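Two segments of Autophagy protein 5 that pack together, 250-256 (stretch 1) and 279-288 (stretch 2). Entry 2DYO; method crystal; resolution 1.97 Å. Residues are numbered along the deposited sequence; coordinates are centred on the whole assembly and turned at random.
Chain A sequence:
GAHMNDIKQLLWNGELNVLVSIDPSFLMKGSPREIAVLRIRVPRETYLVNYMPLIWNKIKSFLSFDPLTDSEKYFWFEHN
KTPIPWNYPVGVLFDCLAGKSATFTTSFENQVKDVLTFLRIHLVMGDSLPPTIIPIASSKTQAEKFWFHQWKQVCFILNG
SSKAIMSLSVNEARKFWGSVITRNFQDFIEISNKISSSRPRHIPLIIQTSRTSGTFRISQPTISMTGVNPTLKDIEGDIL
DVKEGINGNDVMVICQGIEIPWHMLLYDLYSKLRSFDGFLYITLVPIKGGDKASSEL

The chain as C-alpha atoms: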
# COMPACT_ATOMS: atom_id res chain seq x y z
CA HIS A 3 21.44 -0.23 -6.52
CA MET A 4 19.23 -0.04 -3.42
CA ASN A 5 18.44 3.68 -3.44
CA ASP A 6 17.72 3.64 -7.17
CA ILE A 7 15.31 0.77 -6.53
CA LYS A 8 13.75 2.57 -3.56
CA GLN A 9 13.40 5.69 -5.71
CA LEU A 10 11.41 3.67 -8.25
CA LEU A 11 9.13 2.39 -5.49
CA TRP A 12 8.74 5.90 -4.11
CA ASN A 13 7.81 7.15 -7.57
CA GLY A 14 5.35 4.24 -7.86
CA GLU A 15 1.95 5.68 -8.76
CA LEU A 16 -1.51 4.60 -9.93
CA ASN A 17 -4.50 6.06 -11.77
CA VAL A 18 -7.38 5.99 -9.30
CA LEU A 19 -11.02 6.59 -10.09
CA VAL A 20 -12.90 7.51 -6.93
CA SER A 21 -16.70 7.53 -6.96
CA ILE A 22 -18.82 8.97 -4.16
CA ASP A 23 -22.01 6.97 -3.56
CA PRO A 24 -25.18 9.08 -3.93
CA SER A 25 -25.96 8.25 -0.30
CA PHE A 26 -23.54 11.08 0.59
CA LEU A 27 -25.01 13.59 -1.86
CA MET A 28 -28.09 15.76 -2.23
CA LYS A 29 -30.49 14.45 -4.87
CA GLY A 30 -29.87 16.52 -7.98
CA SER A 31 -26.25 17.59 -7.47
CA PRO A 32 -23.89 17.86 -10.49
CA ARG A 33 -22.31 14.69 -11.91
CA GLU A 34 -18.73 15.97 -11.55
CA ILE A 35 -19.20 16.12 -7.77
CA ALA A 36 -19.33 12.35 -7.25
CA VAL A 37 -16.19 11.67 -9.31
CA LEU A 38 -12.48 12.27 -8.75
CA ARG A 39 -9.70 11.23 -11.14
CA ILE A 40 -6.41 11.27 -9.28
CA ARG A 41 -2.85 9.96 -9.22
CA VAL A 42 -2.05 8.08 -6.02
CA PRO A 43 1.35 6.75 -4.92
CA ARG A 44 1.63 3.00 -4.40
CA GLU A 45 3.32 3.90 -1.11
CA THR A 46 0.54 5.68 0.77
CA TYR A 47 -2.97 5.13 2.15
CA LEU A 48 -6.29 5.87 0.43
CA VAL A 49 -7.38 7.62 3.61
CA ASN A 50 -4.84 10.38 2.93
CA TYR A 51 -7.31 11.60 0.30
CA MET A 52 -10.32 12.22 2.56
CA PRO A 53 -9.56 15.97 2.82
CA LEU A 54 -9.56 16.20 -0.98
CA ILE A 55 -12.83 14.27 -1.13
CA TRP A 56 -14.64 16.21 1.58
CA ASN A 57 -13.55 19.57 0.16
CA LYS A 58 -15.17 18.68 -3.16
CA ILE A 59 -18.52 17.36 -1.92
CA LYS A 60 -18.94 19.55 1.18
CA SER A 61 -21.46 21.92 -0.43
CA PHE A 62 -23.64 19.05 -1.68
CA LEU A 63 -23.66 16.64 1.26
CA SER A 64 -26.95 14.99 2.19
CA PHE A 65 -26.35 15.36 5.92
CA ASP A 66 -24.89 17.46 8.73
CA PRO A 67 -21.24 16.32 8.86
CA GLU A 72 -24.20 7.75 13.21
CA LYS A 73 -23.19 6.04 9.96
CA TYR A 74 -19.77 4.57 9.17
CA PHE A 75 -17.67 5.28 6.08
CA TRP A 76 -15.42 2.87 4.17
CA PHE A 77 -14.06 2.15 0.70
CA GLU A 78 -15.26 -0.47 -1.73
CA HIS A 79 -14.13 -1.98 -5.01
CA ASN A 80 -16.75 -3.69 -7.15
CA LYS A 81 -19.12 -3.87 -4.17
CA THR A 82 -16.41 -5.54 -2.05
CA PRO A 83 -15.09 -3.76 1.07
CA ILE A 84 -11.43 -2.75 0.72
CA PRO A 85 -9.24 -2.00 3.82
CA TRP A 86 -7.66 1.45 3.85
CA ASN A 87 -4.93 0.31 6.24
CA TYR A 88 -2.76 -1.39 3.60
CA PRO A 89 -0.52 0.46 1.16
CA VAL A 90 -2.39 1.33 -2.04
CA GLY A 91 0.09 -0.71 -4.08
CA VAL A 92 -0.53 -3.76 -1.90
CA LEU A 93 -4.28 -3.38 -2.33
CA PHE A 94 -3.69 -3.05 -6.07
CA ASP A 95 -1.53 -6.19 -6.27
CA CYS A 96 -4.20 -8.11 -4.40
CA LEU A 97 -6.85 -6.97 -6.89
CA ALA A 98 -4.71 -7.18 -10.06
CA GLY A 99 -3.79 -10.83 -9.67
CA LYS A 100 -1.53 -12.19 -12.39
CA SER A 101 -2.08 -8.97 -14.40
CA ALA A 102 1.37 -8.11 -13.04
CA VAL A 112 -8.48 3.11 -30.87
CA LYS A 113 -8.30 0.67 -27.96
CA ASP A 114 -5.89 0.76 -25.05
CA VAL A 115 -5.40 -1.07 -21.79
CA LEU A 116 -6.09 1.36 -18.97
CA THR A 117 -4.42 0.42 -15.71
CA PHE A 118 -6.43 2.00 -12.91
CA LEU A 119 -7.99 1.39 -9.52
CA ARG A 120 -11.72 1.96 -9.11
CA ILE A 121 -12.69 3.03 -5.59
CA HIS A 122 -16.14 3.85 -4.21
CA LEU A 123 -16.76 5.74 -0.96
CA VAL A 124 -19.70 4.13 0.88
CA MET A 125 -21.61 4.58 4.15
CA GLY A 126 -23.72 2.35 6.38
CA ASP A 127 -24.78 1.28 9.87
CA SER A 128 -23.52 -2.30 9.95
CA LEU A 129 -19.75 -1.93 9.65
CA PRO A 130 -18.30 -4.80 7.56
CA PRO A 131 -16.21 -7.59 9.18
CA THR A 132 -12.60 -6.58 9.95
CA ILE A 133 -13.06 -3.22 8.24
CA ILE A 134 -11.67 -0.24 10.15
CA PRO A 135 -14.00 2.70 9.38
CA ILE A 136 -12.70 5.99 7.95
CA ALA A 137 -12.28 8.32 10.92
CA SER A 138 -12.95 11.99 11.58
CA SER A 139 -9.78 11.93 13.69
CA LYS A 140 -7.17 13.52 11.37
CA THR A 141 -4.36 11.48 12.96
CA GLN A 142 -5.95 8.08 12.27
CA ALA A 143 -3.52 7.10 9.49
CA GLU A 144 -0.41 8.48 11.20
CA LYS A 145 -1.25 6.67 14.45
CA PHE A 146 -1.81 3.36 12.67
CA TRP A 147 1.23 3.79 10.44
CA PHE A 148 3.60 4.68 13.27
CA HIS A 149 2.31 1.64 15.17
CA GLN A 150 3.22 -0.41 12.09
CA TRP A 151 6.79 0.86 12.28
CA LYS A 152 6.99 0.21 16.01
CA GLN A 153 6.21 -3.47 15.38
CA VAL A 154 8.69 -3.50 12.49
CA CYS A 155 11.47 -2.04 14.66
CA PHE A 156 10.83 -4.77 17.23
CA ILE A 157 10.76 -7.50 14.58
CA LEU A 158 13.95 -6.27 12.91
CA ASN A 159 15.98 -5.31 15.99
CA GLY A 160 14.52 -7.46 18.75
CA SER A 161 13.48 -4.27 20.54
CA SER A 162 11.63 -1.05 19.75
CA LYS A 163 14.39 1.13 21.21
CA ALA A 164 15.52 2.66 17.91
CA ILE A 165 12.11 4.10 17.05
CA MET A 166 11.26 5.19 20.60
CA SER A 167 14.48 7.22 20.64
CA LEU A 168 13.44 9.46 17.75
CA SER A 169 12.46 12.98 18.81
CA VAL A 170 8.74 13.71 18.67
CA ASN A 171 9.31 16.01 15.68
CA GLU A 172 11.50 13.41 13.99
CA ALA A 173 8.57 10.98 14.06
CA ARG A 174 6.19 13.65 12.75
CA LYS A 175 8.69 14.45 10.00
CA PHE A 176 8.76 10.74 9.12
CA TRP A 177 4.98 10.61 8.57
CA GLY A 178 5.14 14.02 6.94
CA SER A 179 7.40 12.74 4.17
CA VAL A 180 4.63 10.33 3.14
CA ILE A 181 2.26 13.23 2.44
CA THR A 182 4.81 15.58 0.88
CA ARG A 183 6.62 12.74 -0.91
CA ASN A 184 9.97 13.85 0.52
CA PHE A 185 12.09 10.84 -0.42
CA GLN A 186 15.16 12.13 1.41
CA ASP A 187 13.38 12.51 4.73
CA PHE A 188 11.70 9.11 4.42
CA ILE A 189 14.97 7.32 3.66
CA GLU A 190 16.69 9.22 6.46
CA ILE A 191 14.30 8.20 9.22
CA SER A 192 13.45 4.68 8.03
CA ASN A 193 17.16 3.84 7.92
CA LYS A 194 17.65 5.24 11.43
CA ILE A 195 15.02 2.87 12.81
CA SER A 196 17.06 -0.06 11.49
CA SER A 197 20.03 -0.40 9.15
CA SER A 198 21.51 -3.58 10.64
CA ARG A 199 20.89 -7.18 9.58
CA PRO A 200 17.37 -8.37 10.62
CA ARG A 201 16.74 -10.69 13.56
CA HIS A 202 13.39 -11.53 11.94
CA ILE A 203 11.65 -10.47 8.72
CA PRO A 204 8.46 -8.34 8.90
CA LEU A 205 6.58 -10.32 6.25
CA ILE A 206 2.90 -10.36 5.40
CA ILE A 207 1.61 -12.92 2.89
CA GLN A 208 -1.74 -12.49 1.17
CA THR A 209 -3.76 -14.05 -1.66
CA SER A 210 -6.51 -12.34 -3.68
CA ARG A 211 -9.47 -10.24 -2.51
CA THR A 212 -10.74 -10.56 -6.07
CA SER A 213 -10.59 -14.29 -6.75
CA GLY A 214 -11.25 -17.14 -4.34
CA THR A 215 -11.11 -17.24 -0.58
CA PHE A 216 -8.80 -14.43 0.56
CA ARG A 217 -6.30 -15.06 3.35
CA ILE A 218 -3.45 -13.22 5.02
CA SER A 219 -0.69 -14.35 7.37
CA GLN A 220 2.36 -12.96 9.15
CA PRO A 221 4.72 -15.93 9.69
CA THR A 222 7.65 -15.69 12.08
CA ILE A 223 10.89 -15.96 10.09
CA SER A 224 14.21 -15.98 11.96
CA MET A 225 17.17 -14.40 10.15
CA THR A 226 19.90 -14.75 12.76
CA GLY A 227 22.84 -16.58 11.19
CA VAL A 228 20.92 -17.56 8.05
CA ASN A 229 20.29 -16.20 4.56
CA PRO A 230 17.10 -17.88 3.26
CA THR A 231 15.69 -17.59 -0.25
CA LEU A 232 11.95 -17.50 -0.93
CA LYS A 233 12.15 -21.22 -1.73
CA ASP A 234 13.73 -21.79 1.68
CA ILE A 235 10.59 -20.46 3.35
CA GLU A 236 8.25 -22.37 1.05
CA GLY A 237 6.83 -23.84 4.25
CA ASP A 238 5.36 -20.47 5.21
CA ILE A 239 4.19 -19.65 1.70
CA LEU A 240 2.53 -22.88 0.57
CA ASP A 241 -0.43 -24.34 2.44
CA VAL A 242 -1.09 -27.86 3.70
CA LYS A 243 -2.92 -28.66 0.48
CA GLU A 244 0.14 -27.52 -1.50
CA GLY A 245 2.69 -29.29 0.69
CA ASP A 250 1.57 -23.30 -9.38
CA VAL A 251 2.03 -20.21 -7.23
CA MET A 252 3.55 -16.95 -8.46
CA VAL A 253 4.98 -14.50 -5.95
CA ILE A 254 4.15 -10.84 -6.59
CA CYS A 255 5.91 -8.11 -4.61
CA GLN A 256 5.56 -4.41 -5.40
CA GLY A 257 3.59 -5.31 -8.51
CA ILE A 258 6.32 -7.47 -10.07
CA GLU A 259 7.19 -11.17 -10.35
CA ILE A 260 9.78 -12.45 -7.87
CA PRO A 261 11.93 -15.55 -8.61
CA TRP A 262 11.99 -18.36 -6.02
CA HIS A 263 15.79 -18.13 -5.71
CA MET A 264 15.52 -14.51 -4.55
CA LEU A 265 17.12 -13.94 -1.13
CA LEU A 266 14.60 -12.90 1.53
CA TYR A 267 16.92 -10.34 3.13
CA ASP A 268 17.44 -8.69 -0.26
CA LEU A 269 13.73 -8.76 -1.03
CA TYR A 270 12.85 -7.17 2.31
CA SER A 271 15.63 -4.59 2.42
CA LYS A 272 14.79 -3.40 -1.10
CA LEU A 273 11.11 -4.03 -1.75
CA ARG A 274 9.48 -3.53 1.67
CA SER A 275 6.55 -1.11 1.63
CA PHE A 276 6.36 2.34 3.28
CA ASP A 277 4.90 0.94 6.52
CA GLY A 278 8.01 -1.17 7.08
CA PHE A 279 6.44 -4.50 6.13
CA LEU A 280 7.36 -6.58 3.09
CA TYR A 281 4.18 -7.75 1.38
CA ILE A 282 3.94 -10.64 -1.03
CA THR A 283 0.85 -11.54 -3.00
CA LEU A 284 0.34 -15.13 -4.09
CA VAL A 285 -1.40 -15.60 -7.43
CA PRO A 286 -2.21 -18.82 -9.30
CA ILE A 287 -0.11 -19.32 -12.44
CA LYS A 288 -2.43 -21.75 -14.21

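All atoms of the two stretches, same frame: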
# COMPACT_ATOMS: atom_id res chain seq x y z
N ASP A 250 2.74 -23.92 -8.76
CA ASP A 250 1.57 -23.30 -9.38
C ASP A 250 1.25 -21.97 -8.72
O ASP A 250 0.17 -21.40 -8.91
CB ASP A 250 0.36 -24.23 -9.29
CG ASP A 250 -0.85 -23.68 -10.02
OD1 ASP A 250 -0.69 -23.24 -11.18
OD2 ASP A 250 -1.95 -23.68 -9.43
N VAL A 251 2.20 -21.48 -7.93
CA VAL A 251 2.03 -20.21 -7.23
C VAL A 251 3.05 -19.22 -7.76
O VAL A 251 4.21 -19.58 -7.95
CB VAL A 251 2.30 -20.36 -5.71
CG1 VAL A 251 1.84 -19.10 -4.99
CG2 VAL A 251 1.61 -21.59 -5.16
N MET A 252 2.62 -17.99 -8.02
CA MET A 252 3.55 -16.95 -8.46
C MET A 252 3.60 -15.94 -7.32
O MET A 252 2.57 -15.62 -6.73
CB MET A 252 3.06 -16.27 -9.74
CG MET A 252 3.88 -15.03 -10.12
SD MET A 252 3.49 -14.36 -11.75
CE MET A 252 1.91 -13.64 -11.47
N VAL A 253 4.80 -15.47 -7.01
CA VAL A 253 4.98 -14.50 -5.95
C VAL A 253 5.07 -13.11 -6.56
O VAL A 253 5.90 -12.87 -7.43
CB VAL A 253 6.27 -14.78 -5.18
CG1 VAL A 253 6.48 -13.72 -4.09
CG2 VAL A 253 6.20 -16.17 -4.57
N ILE A 254 4.19 -12.22 -6.11
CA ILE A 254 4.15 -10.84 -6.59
C ILE A 254 4.48 -9.91 -5.43
O ILE A 254 3.84 -9.95 -4.38
CB ILE A 254 2.74 -10.46 -7.11
CG1 ILE A 254 2.36 -11.35 -8.31
CG2 ILE A 254 2.70 -8.98 -7.49
CD1 ILE A 254 3.34 -11.27 -9.47
N CYS A 255 5.50 -9.08 -5.62
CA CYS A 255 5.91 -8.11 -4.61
C CYS A 255 6.06 -6.78 -5.33
O CYS A 255 6.70 -6.70 -6.37
CB CYS A 255 7.25 -8.52 -4.00
SG CYS A 255 7.83 -7.43 -2.70
N GLN A 256 5.46 -5.73 -4.78
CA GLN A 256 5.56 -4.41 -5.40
C GLN A 256 5.16 -4.47 -6.88
O GLN A 256 5.83 -3.89 -7.74
CB GLN A 256 6.99 -3.87 -5.27
CG GLN A 256 7.38 -3.46 -3.85
CD GLN A 256 6.78 -2.12 -3.43
OE1 GLN A 256 6.07 -1.47 -4.19
NE2 GLN A 256 7.07 -1.71 -2.20
N PHE A 279 6.68 -3.08 6.39
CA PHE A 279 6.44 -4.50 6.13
C PHE A 279 6.66 -4.86 4.67
O PHE A 279 6.37 -4.07 3.76
CB PHE A 279 5.01 -4.90 6.51
CG PHE A 279 4.82 -5.21 7.97
CD1 PHE A 279 4.47 -4.21 8.87
CD2 PHE A 279 4.99 -6.50 8.44
CE1 PHE A 279 4.29 -4.50 10.22
CE2 PHE A 279 4.81 -6.80 9.79
CZ PHE A 279 4.46 -5.80 10.68
N LEU A 280 7.18 -6.07 4.45
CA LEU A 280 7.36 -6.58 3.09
C LEU A 280 6.08 -7.35 2.83
O LEU A 280 5.68 -8.20 3.63
CB LEU A 280 8.54 -7.56 3.01
CG LEU A 280 8.58 -8.34 1.69
CD1 LEU A 280 8.86 -7.39 0.52
CD2 LEU A 280 9.66 -9.41 1.77
N TYR A 281 5.41 -7.06 1.72
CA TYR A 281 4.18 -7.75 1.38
C TYR A 281 4.33 -8.59 0.12
O TYR A 281 4.86 -8.11 -0.88
CB TYR A 281 3.02 -6.77 1.12
CG TYR A 281 2.52 -6.00 2.32
CD1 TYR A 281 3.16 -4.84 2.73
CD2 TYR A 281 1.38 -6.42 3.01
CE1 TYR A 281 2.66 -4.09 3.80
CE2 TYR A 281 0.88 -5.68 4.08
CZ TYR A 281 1.53 -4.52 4.47
OH TYR A 281 1.02 -3.77 5.49
N ILE A 282 3.91 -9.84 0.18
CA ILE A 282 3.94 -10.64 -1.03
C ILE A 282 2.52 -11.09 -1.30
O ILE A 282 1.74 -11.35 -0.38
CB ILE A 282 4.91 -11.84 -0.96
CG1 ILE A 282 4.55 -12.77 0.19
CG2 ILE A 282 6.35 -11.34 -0.81
CD1 ILE A 282 5.55 -13.91 0.34
N THR A 283 2.18 -11.13 -2.58
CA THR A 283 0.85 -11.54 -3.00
C THR A 283 0.98 -12.81 -3.82
O THR A 283 1.72 -12.85 -4.80
CB THR A 283 0.19 -10.43 -3.84
OG1 THR A 283 0.07 -9.24 -3.05
CG2 THR A 283 -1.19 -10.86 -4.33
N LEU A 284 0.28 -13.86 -3.40
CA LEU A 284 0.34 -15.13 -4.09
C LEU A 284 -0.78 -15.21 -5.12
O LEU A 284 -1.95 -15.03 -4.79
CB LEU A 284 0.20 -16.28 -3.10
CG LEU A 284 1.18 -16.24 -1.92
CD1 LEU A 284 0.90 -17.42 -0.99
CD2 LEU A 284 2.62 -16.29 -2.43
N VAL A 285 -0.41 -15.48 -6.37
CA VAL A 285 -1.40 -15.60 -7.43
C VAL A 285 -1.22 -16.91 -8.20
O VAL A 285 -0.10 -17.34 -8.45
CB VAL A 285 -1.30 -14.42 -8.42
CG1 VAL A 285 -1.35 -13.09 -7.65
CG2 VAL A 285 -0.03 -14.52 -9.21
N PRO A 286 -2.32 -17.57 -8.56
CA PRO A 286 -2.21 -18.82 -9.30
C PRO A 286 -1.61 -18.58 -10.69
O PRO A 286 -1.95 -17.60 -11.35
CB PRO A 286 -3.65 -19.31 -9.37
CG PRO A 286 -4.23 -18.79 -8.08
CD PRO A 286 -3.69 -17.38 -8.05
N ILE A 287 -0.72 -19.46 -11.12
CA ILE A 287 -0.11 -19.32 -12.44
C ILE A 287 -1.05 -19.90 -13.50
O ILE A 287 -1.33 -19.25 -14.50
CB ILE A 287 1.25 -20.04 -12.54
CG1 ILE A 287 2.25 -19.43 -11.56
CG2 ILE A 287 1.79 -19.92 -13.97
CD1 ILE A 287 3.61 -20.10 -11.58
N LYS A 288 -1.51 -21.12 -13.27
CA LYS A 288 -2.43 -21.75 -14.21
C LYS A 288 -3.82 -21.92 -13.57
O LYS A 288 -4.62 -20.94 -13.64
CB LYS A 288 -1.88 -23.11 -14.63
O HOH W 1 2.42 -7.81 -3.52
O HOH W 2 4.54 -5.67 -2.03

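Neighbouring antiparallel strands alternate between pairs joined by two backbone hydrogen bonds and pairs joined by none, and strands 251-255 and 280-286 of Autophagy protein 5 illustrate how side chains follow that rhythm. The contact opens at Asp250, which accepts from two amides. Its backbone O accepts from Ile287 N at 3.1 Å, and its side chain, in the t rotamer, brings OD1 within 3.1 Å of Lys288 N, so that a carboxylate extends the ladder one residue further.

Val251 faces Pro286 in a non-hydrogen-bonded pair, a position that suits proline, which has no amide hydrogen to offer. Val251 instead packs diagonally, its CG1 lying 3.8 Å from Leu284 CB. Met252 then forms the first closed pair: Met252 N donates to Val285 O at 2.8 Å, and Val285 N returns the bond to Met252 O at 3.0 Å. Their side chains share a sheet face, where Met252 CE approaches Val285 CG2 to 3.1 Å, a tight apolar contact, while Met252 CB meets Ile287 CG1 at 3.7 Å.

Val253 returns to the face of Val251. Paired with Leu284, it makes no backbone hydrogen bond to that residue, and its branches diverge: CG1 reaches Ile282 CB at 4.0 Å, CG2 reaches Leu284 CD2 at 4.2 Å. Ile254 repeats the closed pattern with Thr283, Ile254 N to Thr283 O at 2.9 Å and Thr283 N to Ile254 O at 2.7 Å. A water also donates to Ile254 O and accepts from Thr283 OG1, tying side chain to backbone across the strands.

Beyond this pair the direct ladder gives way. Cys255 SG packs 3.4 Å from Leu280 CD1, and at Gln256 a second water takes over, accepting from Gln256 N and donating to Tyr281 O, bridging backbones that no longer bond directly.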